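Side-chain contacts in RNA pseudouridylate synthase domain-containing protein 1 (Homo sapiens, PDB 5VBB), which probably binds RNA and converts selected uridines in it to pseudouridine: residues 244-247 / 248-251; 13-16 / 17-20. All blocks are in the same frame, centred on the assembly; numbering follows the deposited sequence.

Interaction 1 (244-247 / 248-251); sequences LQSL and DQLV
Ser246 caps the first turn of helix 247-256, its hydroxyl taking the backbone N-H of Gln249. OG lies 3.3 Å from Gln249 N, and the N-H points at it almost straight, at 173°. Serine chi1 of 168° sets OG trans to the backbone N of its own residue and turns it over the start of the helix. The same residue holds the chain a second time through its carbonyl: Leu250 N is 3.1 Å from Ser246 O, with the donor tilted 19° from the carbonyl plane. Val251 N then donates to Leu247 O at 2.9 Å, continuing the i to i+4 pattern.

The tight side faces the protein. Leu250 points back at the incoming loop, and its CD1 sits 3.6 Å from Ser246 O and 4.1 Å from Gln245 CB; the leucine branch lies beside the carbonyl that its own backbone N-H holds. Its side chain also rests on Val149 and Leu151 of strand 146-156. Across one turn of the helix, Leu247 CD1 meets Val251 CG2 at 4.2 Å, and both residues pack on Phe211. The amide of Gln245 is tied down as well, NE2 donating to the carbonyls of Val150 and Ser110.

The outer side is looser and open to solvent. Gln249 CG lies 3.4 Å from Ser246 OG, and a bend at chi2 then leads the amide away. Asp248 CB comes within 3.9 Å of Ser246 OG, and its carboxylate is exposed.

The chemistry is that of an N-cap: the serine hydroxyl satisfies a first-turn N-H that has no preceding helical carbonyl to bond, while an acidic side chain in the first turn probably adds a favourable interaction with the helix dipole.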
ATOM      1  N   LEU A 244      -6.823  11.160  16.097  1.00 45.48           N
ATOM      2  CA  LEU A 244      -7.998  11.661  15.401  1.00 45.77           C
ATOM      3  C   LEU A 244      -9.027  10.541  15.284  1.00 51.33           C
ATOM      4  O   LEU A 244     -10.192  10.739  15.658  1.00 53.35           O
ATOM      5  CB  LEU A 244      -7.667  12.251  14.011  1.00 45.69           C
ATOM      6  CG  LEU A 244      -7.039  13.671  14.022  1.00 53.85           C
ATOM      7  CD1 LEU A 244      -5.548  13.603  14.111  1.00 52.70           C
ATOM      8  CD2 LEU A 244      -7.433  14.465  12.751  1.00 62.43           C
ATOM      9  N   GLN A 245      -8.625   9.372  14.763  1.00 45.75           N
ATOM     10  CA  GLN A 245      -9.581   8.273  14.553  1.00 44.94           C
ATOM     11  C   GLN A 245      -9.001   6.946  14.968  1.00 47.50           C
ATOM     12  O   GLN A 245      -7.793   6.756  14.953  1.00 48.48           O
ATOM     13  CB  GLN A 245     -10.036   8.250  13.069  1.00 45.23           C
ATOM     14  CG  GLN A 245     -11.065   9.324  12.814  1.00 62.62           C
ATOM     15  CD  GLN A 245     -11.417   9.566  11.374  1.00 73.37           C
ATOM     16  OE1 GLN A 245     -12.494   9.134  10.893  1.00 55.10           O
ATOM     17  NE2 GLN A 245     -10.597  10.424  10.724  1.00 61.81           N
ATOM     18  N   SER A 246      -9.886   6.018  15.313  1.00 44.67           N
ATOM     19  CA  SER A 246      -9.526   4.680  15.761  1.00 44.94           C
ATOM     20  C   SER A 246      -9.351   3.743  14.557  1.00 46.59           C
ATOM     21  O   SER A 246     -10.313   3.515  13.830  1.00 43.06           O
ATOM     22  CB  SER A 246     -10.629   4.121  16.656  1.00 48.53           C
ATOM     23  OG  SER A 246     -10.444   2.736  16.891  1.00 59.91           O
ATOM     24  N   LEU A 247      -8.181   3.114  14.423  1.00 43.39           N
ATOM     25  CA  LEU A 247      -7.967   2.145  13.351  1.00 41.84           C
ATOM     26  C   LEU A 247      -8.791   0.879  13.542  1.00 44.96           C
ATOM     27  O   LEU A 247      -9.229   0.314  12.544  1.00 41.55           O
ATOM     28  CB  LEU A 247      -6.480   1.800  13.246  1.00 41.74           C
ATOM     29  CG  LEU A 247      -6.048   0.869  12.133  1.00 43.38           C
ATOM     30  CD1 LEU A 247      -6.509   1.379  10.754  1.00 42.03           C
ATOM     31  CD2 LEU A 247      -4.558   0.722  12.158  1.00 45.57           C
ATOM     32  N   ASP A 248      -8.990   0.410  14.794  1.00 44.25           N
ATOM     33  CA  ASP A 248      -9.799  -0.790  15.050  1.00 45.15           C
ATOM     34  C   ASP A 248     -11.206  -0.585  14.525  1.00 45.75           C
ATOM     35  O   ASP A 248     -11.750  -1.462  13.858  1.00 43.63           O
ATOM     36  CB  ASP A 248      -9.897  -1.104  16.551  1.00 50.02           C
ATOM     37  CG  ASP A 248      -8.649  -1.651  17.194  1.00 67.94           C
ATOM     38  OD1 ASP A 248      -7.882  -2.347  16.500  1.00 67.44           O
ATOM     39  OD2 ASP A 248      -8.474  -1.445  18.417  1.00 81.79           O
ATOM     40  N   GLN A 249     -11.813   0.582  14.842  1.00 39.19           N
ATOM     41  CA  GLN A 249     -13.137   0.901  14.371  1.00 38.45           C
ATOM     42  C   GLN A 249     -13.206   1.009  12.855  1.00 39.83           C
ATOM     43  O   GLN A 249     -14.188   0.556  12.256  1.00 40.38           O
ATOM     44  CB  GLN A 249     -13.617   2.220  15.003  1.00 41.15           C
ATOM     45  CG  GLN A 249     -13.810   2.126  16.524  1.00 46.03           C
ATOM     46  CD  GLN A 249     -15.108   1.452  16.867  1.00 53.34           C
ATOM     47  OE1 GLN A 249     -15.188   0.238  17.005  1.00 56.08           O
ATOM     48  NE2 GLN A 249     -16.178   2.212  16.915  1.00 50.69           N
ATOM     49  N   LEU A 250     -12.184   1.623  12.228  1.00 36.10           N
ATOM     50  CA  LEU A 250     -12.172   1.738  10.777  1.00 37.15           C
ATOM     51  C   LEU A 250     -12.016   0.378  10.138  1.00 40.23           C
ATOM     52  O   LEU A 250     -12.611   0.158   9.097  1.00 39.66           O
ATOM     53  CB  LEU A 250     -11.087   2.709  10.284  1.00 37.56           C
ATOM     54  CG  LEU A 250     -11.367   4.169  10.630  1.00 41.55           C
ATOM     55  CD1 LEU A 250     -10.118   4.968  10.535  1.00 42.07           C
ATOM     56  CD2 LEU A 250     -12.447   4.766   9.729  1.00 41.64           C
ATOM     57  N   VAL A 251     -11.314  -0.576  10.792  1.00 38.06           N
ATOM     58  CA  VAL A 251     -11.192  -1.940  10.237  1.00 36.67           C
ATOM     59  C   VAL A 251     -12.537  -2.634  10.303  1.00 39.38           C
ATOM     60  O   VAL A 251     -12.909  -3.310   9.352  1.00 37.26           O
ATOM     61  CB  VAL A 251     -10.078  -2.766  10.936  1.00 41.16           C
ATOM     62  CG1 VAL A 251     -10.171  -4.263  10.598  1.00 41.73           C
ATOM     63  CG2 VAL A 251      -8.727  -2.224  10.552  1.00 40.98           C
TER

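Interaction 2 (13-16 / 17-20); sequences YRSR and DFLV
Ser15 grips the turn between strands 10-14 and 18-23 with one oxygen that accepts two backbone N-H groups. OG lies 2.9 Å from Phe18 N and 3.2 Å from Asp17 N, the first bond being the straighter (155° against 139°). A chi1 of 74° tucks OG between the serine's own N and carbonyl carbon, over the turn, and Glu220 OE2 is a further partner. With an alanine here, the N-H groups of Asp17 and Phe18 would probably lose their shared acceptor and Glu220 one of its partners, leaving the turn freer to shift.

Backbone bonds close the hairpin: Ser15 N reaches Phe18 O at 2.9 Å, and Val20 N reaches Tyr13 O at 2.9 Å. The return bond, Tyr13 N to Val20 O, is weak.

Apolar contacts follow the two faces of the hairpin. On one, Tyr13 CB meets Val20 CG2 at 3.9 Å, and Tyr13 CE1 comes within 4.3 Å of Phe18 CB; on the other, the aliphatic CD of Arg14 lies 3.9 Å from Leu19 CD1.

Around the hairpin, Tyr13 OH also bonds Glu220, and Asp17 OD1 takes Asn79 ND2. Strand 18-23 runs between 10-14 and 73-77; Phe18 packs against 73-77 and helix 80-91, and Tyr13, Phe18 and Val20 against strand 221-225.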
ATOM      1  N   TYR A  13      -2.096 -15.655   6.010  1.00 42.93           N
ATOM      2  CA  TYR A  13      -3.254 -16.408   5.599  1.00 42.91           C
ATOM      3  C   TYR A  13      -2.777 -17.560   4.746  1.00 46.65           C
ATOM      4  O   TYR A  13      -2.016 -17.348   3.800  1.00 44.64           O
ATOM      5  CB  TYR A  13      -4.182 -15.490   4.788  1.00 43.97           C
ATOM      6  CG  TYR A  13      -5.448 -16.134   4.296  1.00 44.23           C
ATOM      7  CD1 TYR A  13      -5.423 -17.042   3.242  1.00 45.57           C
ATOM      8  CD2 TYR A  13      -6.689 -15.686   4.728  1.00 46.07           C
ATOM      9  CE1 TYR A  13      -6.589 -17.592   2.738  1.00 45.66           C
ATOM     10  CE2 TYR A  13      -7.864 -16.193   4.194  1.00 48.05           C
ATOM     11  CZ  TYR A  13      -7.807 -17.195   3.248  1.00 51.35           C
ATOM     12  OH  TYR A  13      -8.974 -17.680   2.746  1.00 56.13           O
ATOM     13  N   ARG A  14      -3.245 -18.777   5.036  1.00 42.93           N
ATOM     14  CA  ARG A  14      -2.889 -19.927   4.217  1.00 43.13           C
ATOM     15  C   ARG A  14      -4.076 -20.854   4.197  1.00 47.24           C
ATOM     16  O   ARG A  14      -4.591 -21.216   5.249  1.00 45.82           O
ATOM     17  CB  ARG A  14      -1.616 -20.621   4.744  1.00 42.47           C
ATOM     18  CG  ARG A  14      -1.249 -22.012   4.169  1.00 53.40           C
ATOM     19  CD  ARG A  14      -0.330 -21.989   2.972  1.00 65.44           C
ATOM     20  NE  ARG A  14      -0.067 -23.337   2.432  1.00 66.15           N
ATOM     21  CZ  ARG A  14       0.793 -24.221   2.938  1.00 87.29           C
ATOM     22  NH1 ARG A  14       1.480 -23.939   4.042  1.00 81.56           N
ATOM     23  NH2 ARG A  14       0.947 -25.412   2.364  1.00 81.88           N
ATOM     24  N   SER A  15      -4.535 -21.172   2.992  1.00 43.91           N
ATOM     25  CA  SER A  15      -5.575 -22.133   2.727  1.00 44.68           C
ATOM     26  C   SER A  15      -5.024 -23.167   1.733  1.00 50.78           C
ATOM     27  O   SER A  15      -3.851 -23.126   1.380  1.00 50.73           O
ATOM     28  CB  SER A  15      -6.812 -21.450   2.152  1.00 44.69           C
ATOM     29  OG  SER A  15      -6.624 -21.063   0.800  1.00 46.49           O
ATOM     30  N   ARG A  16      -5.882 -24.070   1.264  1.00 47.05           N
ATOM     31  CA  ARG A  16      -5.516 -25.056   0.248  1.00 48.67           C
ATOM     32  C   ARG A  16      -5.187 -24.375  -1.082  1.00 51.30           C
ATOM     33  O   ARG A  16      -4.297 -24.818  -1.795  1.00 52.34           O
ATOM     34  CB  ARG A  16      -6.696 -26.026   0.017  1.00 52.57           C
ATOM     35  CG  ARG A  16      -7.017 -26.916   1.235  1.00 65.71           C
ATOM     36  CD  ARG A  16      -8.475 -27.414   1.254  1.00 67.04           C
ATOM     37  NE  ARG A  16      -8.779 -28.336   0.156  1.00 64.18           N
ATOM     38  CZ  ARG A  16      -8.326 -29.585   0.064  1.00 83.19           C
ATOM     39  NH1 ARG A  16      -7.558 -30.098   1.021  1.00 79.48           N
ATOM     40  NH2 ARG A  16      -8.640 -30.336  -0.986  1.00 66.57           N
ATOM     41  N   ASP A  17      -5.893 -23.279  -1.388  1.00 45.50           N
ATOM     42  CA  ASP A  17      -5.837 -22.581  -2.665  1.00 45.05           C
ATOM     43  C   ASP A  17      -5.068 -21.275  -2.681  1.00 47.74           C
ATOM     44  O   ASP A  17      -4.652 -20.860  -3.760  1.00 47.36           O
ATOM     45  CB  ASP A  17      -7.274 -22.266  -3.109  1.00 46.54           C
ATOM     46  CG  ASP A  17      -8.050 -23.472  -3.590  1.00 60.99           C
ATOM     47  OD1 ASP A  17      -7.450 -24.329  -4.262  1.00 66.63           O
ATOM     48  OD2 ASP A  17      -9.261 -23.536  -3.327  1.00 64.30           O
ATOM     49  N   PHE A  18      -4.967 -20.577  -1.546  1.00 43.11           N
ATOM     50  CA  PHE A  18      -4.318 -19.285  -1.503  1.00 40.45           C
ATOM     51  C   PHE A  18      -3.366 -19.160  -0.359  1.00 46.81           C
ATOM     52  O   PHE A  18      -3.551 -19.746   0.697  1.00 45.85           O
ATOM     53  CB  PHE A  18      -5.365 -18.162  -1.389  1.00 40.48           C
ATOM     54  CG  PHE A  18      -6.242 -18.057  -2.603  1.00 41.03           C
ATOM     55  CD1 PHE A  18      -5.776 -17.467  -3.762  1.00 43.54           C
ATOM     56  CD2 PHE A  18      -7.519 -18.596  -2.601  1.00 43.12           C
ATOM     57  CE1 PHE A  18      -6.609 -17.309  -4.859  1.00 45.03           C
ATOM     58  CE2 PHE A  18      -8.328 -18.500  -3.716  1.00 46.48           C
ATOM     59  CZ  PHE A  18      -7.877 -17.836  -4.836  1.00 45.10           C
ATOM     60  N   LEU A  19      -2.402 -18.286  -0.553  1.00 46.01           N
ATOM     61  CA  LEU A  19      -1.409 -17.922   0.425  1.00 47.80           C
ATOM     62  C   LEU A  19      -1.310 -16.395   0.355  1.00 45.73           C
ATOM     63  O   LEU A  19      -1.220 -15.864  -0.740  1.00 44.44           O
ATOM     64  CB  LEU A  19      -0.088 -18.588   0.029  1.00 50.09           C
ATOM     65  CG  LEU A  19       1.165 -18.205   0.733  1.00 57.47           C
ATOM     66  CD1 LEU A  19       1.021 -18.371   2.216  1.00 59.72           C
ATOM     67  CD2 LEU A  19       2.304 -19.060   0.250  1.00 63.72           C
ATOM     68  N   VAL A  20      -1.351 -15.711   1.490  1.00 40.44           N
ATOM     69  CA  VAL A  20      -1.173 -14.246   1.560  1.00 38.04           C
ATOM     70  C   VAL A  20       0.039 -13.998   2.421  1.00 41.52           C
ATOM     71  O   VAL A  20       0.071 -14.398   3.586  1.00 40.48           O
ATOM     72  CB  VAL A  20      -2.383 -13.426   2.070  1.00 39.58           C
ATOM     73  CG1 VAL A  20      -2.137 -11.918   1.945  1.00 38.82           C
ATOM     74  CG2 VAL A  20      -3.653 -13.814   1.357  1.00 38.83           C
TER

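Overall arrangement
Interaction 2 comes first along the chain, near its beginning, and interaction 1 follows near the end, in series. Their centres lie 27 Å apart, and about 13 Å separates their nearest atoms, so they do not touch. Interaction 2 belongs to the hairpin at one side of the four-stranded antiparallel sheet, whereas interaction 1 starts helix 247-256 against the seven-stranded sheet. One connection between the two regions is that larger sheet: strands 208-216 and 221-225 pair within it, and the first touches interaction 1 and the second interaction 2. Both contacts lie away from the probable active-site Asp67; interaction 2 closes a hairpin turn and interaction 1 begins a helix, both as local features of the fold.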